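Local coordinates for protein putative ManD family dehydratase (Pantoea ananatis, PDB 3T6C) that dehydrates D-gluconate to 2-dehydro-3-deoxy-D-gluconate with low activity in vitro, using one magnesium ion per subunit, as a member of the mandelate racemase/muconate lactonizing enzyme family, at residues 317-322 and 344-349. Numbering follows the deposited sequence. Where two conformers were deposited one is given.
With GCO (D-gluconic acid), chain D.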
loop_
_atom_site.group_PDB
_atom_site.type_symbol
_atom_site.label_atom_id
_atom_site.label_comp_id
_atom_site.label_asym_id
_atom_site.label_seq_id
_atom_site.Cartn_x
_atom_site.Cartn_y
_atom_site.Cartn_z
ATOM N N TYR A 317 15.594 17.912 5.534
ATOM C CA TYR A 317 16.469 18.359 6.631
ATOM C C TYR A 317 15.815 18.039 7.928
ATOM O O TYR A 317 14.651 18.384 8.146
ATOM C CB TYR A 317 16.693 19.905 6.595
ATOM C CG TYR A 317 17.425 20.348 5.333
ATOM C CD1 TYR A 317 16.706 20.711 4.191
ATOM C CD2 TYR A 317 18.815 20.370 5.276
ATOM C CE1 TYR A 317 17.375 21.080 2.999
ATOM C CE2 TYR A 317 19.495 20.744 4.084
ATOM C CZ TYR A 317 18.758 21.107 2.992
ATOM O OH TYR A 317 19.392 21.468 1.824
ATOM N N ILE A 318 16.574 17.414 8.817
ATOM C CA ILE A 318 16.105 17.110 10.180
ATOM C C ILE A 318 16.649 18.215 11.098
ATOM O O ILE A 318 17.823 18.587 11.070
ATOM C CB ILE A 318 16.531 15.665 10.582
ATOM C CG1 ILE A 318 15.974 15.328 11.972
ATOM C CG2 ILE A 318 18.031 15.514 10.678
ATOM C CD1 ILE A 318 14.436 15.312 12.026
ATOM N N ARG A 319 15.706 18.806 11.831
ATOM C CA ARG A 319 15.892 20.026 12.635
ATOM C C ARG A 319 16.072 19.877 14.137
ATOM O O ARG A 319 15.914 20.868 14.876
ATOM C CB ARG A 319 14.777 21.053 12.335
ATOM C CG ARG A 319 14.797 21.571 10.889
ATOM C CD ARG A 319 15.758 22.780 10.785
ATOM N NE ARG A 319 15.338 23.860 11.697
ATOM C CZ ARG A 319 16.179 24.692 12.339
ATOM N NH1 ARG A 319 17.520 24.540 12.295
ATOM N NH2 ARG A 319 15.685 25.698 13.076
ATOM N N CYS A 320 16.286 18.660 14.613
ATOM C CA CYS A 320 16.176 18.486 16.075
ATOM C C CYS A 320 16.995 19.477 16.871
ATOM O O CYS A 320 18.149 19.855 16.501
ATOM C CB CYS A 320 16.676 17.118 16.476
ATOM S SG CYS A 320 15.663 15.788 15.714
ATOM N N HIS A 321 16.406 19.852 18.021
ATOM C CA HIS A 321 17.153 20.542 19.084
ATOM C C HIS A 321 17.748 19.335 19.786
ATOM O O HIS A 321 17.012 18.523 20.434
ATOM C CB HIS A 321 16.109 21.277 19.944
ATOM C CG HIS A 321 16.669 22.076 21.093
ATOM N ND1 HIS A 321 17.301 23.289 20.915
ATOM C CD2 HIS A 321 16.595 21.878 22.425
ATOM C CE1 HIS A 321 17.656 23.770 22.096
ATOM N NE2 HIS A 321 17.214 22.942 23.031
ATOM N N ILE A 322 19.067 19.178 19.724
ATOM C CA ILE A 322 19.602 17.880 20.136
ATOM C C ILE A 322 19.417 17.630 21.635
ATOM O O ILE A 322 19.357 16.475 22.060
ATOM C CB ILE A 322 21.062 17.615 19.672
ATOM C CG1 ILE A 322 22.077 18.556 20.333
ATOM C CG2 ILE A 322 21.131 17.606 18.125
ATOM C CD1 ILE A 322 23.529 18.175 19.986
ATOM N N ARG A 344 19.489 15.446 5.097
ATOM C CA ARG A 344 20.632 16.107 5.724
ATOM C C ARG A 344 20.302 16.742 7.084
ATOM O O ARG A 344 19.144 16.869 7.458
ATOM C CB ARG A 344 21.213 17.180 4.766
ATOM C CG ARG A 344 21.719 16.524 3.462
ATOM C CD ARG A 344 22.675 17.450 2.694
ATOM N NE ARG A 344 21.964 18.573 2.126
ATOM C CZ ARG A 344 22.597 19.529 1.463
ATOM N NH1 ARG A 344 23.919 19.475 1.321
ATOM N NH2 ARG A 344 21.930 20.572 0.956
ATOM N N THR A 345 21.336 17.177 7.797
ATOM C CA THR A 345 21.116 17.714 9.169
ATOM C C THR A 345 21.043 19.241 9.171
ATOM O O THR A 345 21.766 19.920 8.402
ATOM C CB THR A 345 22.212 17.237 10.170
ATOM O OG1 THR A 345 23.449 17.912 9.865
ATOM C CG2 THR A 345 22.420 15.732 10.070
ATOM N N ALA A 346 20.083 19.787 9.935
ATOM C CA ALA A 346 20.103 21.216 10.242
ATOM C C ALA A 346 19.690 21.307 11.711
ATOM O O ALA A 346 18.579 21.811 12.027
ATOM C CB ALA A 346 19.016 21.863 9.304
ATOM N N TRP A 347 20.647 21.167 12.618
ATOM C CA TRP A 347 20.266 21.177 14.044
ATOM C C TRP A 347 19.770 22.554 14.446
ATOM O O TRP A 347 20.322 23.575 14.040
ATOM C CB TRP A 347 21.474 20.786 14.929
ATOM C CG TRP A 347 22.154 19.485 14.518
ATOM C CD1 TRP A 347 23.460 19.336 14.141
ATOM C CD2 TRP A 347 21.572 18.191 14.450
ATOM N NE1 TRP A 347 23.736 18.023 13.857
ATOM C CE2 TRP A 347 22.598 17.295 14.017
ATOM C CE3 TRP A 347 20.284 17.681 14.712
ATOM C CZ2 TRP A 347 22.403 15.927 13.911
ATOM C CZ3 TRP A 347 20.081 16.295 14.542
ATOM C CH2 TRP A 347 21.140 15.449 14.153
ATOM N N HIS A 348 18.752 22.551 15.320
ATOM C CA HIS A 348 18.197 23.824 15.876
ATOM C C HIS A 348 19.221 24.514 16.774
ATOM O O HIS A 348 19.860 23.865 17.639
ATOM C CB HIS A 348 16.927 23.435 16.622
ATOM C CG HIS A 348 16.267 24.556 17.393
ATOM N ND1 HIS A 348 16.460 24.710 18.753
ATOM C CD2 HIS A 348 15.390 25.525 17.025
ATOM C CE1 HIS A 348 15.743 25.742 19.187
ATOM N NE2 HIS A 348 15.059 26.230 18.170
ATOM N N SER A 349 19.499 25.787 16.463
ATOM C CA SER A 349 20.489 26.532 17.250
ATOM C C SER A 349 20.289 28.056 17.251
ATOM O O SER A 349 21.095 28.758 16.640
ATOM C CB SER A 349 21.861 26.182 16.683
ATOM O OG SER A 349 22.852 26.474 17.662
HETATM C C1 GCO D . 14.136 28.526 15.128
HETATM C C2 GCO D . 13.043 28.300 16.104
HETATM C C3 GCO D . 13.093 29.187 17.333
HETATM C C4 GCO D . 12.119 28.700 18.386
HETATM C C5 GCO D . 12.707 28.902 19.761
HETATM C C6 GCO D . 11.805 28.417 20.883
HETATM O O1A GCO D . 15.254 29.013 15.471
HETATM O O1B GCO D . 13.984 28.074 13.947
HETATM O O2 GCO D . 11.826 28.201 15.412
HETATM O O3 GCO D . 12.802 30.464 16.899
HETATM O O4 GCO D . 10.921 29.442 18.243
HETATM O O5 GCO D . 13.908 28.228 19.824
HETATM O O6 GCO D . 12.352 28.563 22.179
HETATM O O HOH W 1 20.614 21.470 18.811
#
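The indole of Trp-347 takes Ile-322 CG2 on one face, in a CH-pi contact 3.9 Å from the centroid of its six-membered ring, and Thr-345 CB, two residues earlier in the chain, on the opposite face; Cys-320 O sits at its edge. The His-348 ring is gripped at its rim. His-348 ND1 is hydrogen-bonded to His-321 ND1 at 2.7 Å, and either nitrogen could be the donor, while His-348 NE2 donates to O5 of the bound D-gluconate. With CG anti to the backbone N (chi1 174°), His-348 reaches His-321 and the ligand at once. Its CB lies over one face of the Arg-319 guanidinium, whose edge meets Ala-346 O and the gluconate carboxylate. Bends at chi2 and chi3 curl Arg-319 back until NH1 donates to Ala-346 O at 2.9 Å, from above the carbonyl plane, and NH2 lies 3.0 Å from gluconate O1B. Glu-375 forms a salt bridge with NH2 and the magnesium ligand Glu-272 a hydrogen bond. Farther from the substrate, Tyr-317 and Arg-344 run side by side, and Arg-344 NH2 donates to Tyr-317 OH (2.8 Å). Parallel pairing through Ile-318 N to Arg-344 O and Ala-346 N to Ile-318 O gives way to loops, where His-348 N bonds Cys-320 O; one water bridges Ile-322 N and His-348 O. Strands 317-318 and 344-345 are neighbours in the enolase-type barrel, and the loops at their C-terminal ends carry the substrate-binding Arg-319 and His-348. Helix 328-340 makes the beta-alpha-beta crossover and packs on Ile-318 and Trp-347, helix 355-367 also touches Trp-347, and strand 294-296 flanks Tyr-317.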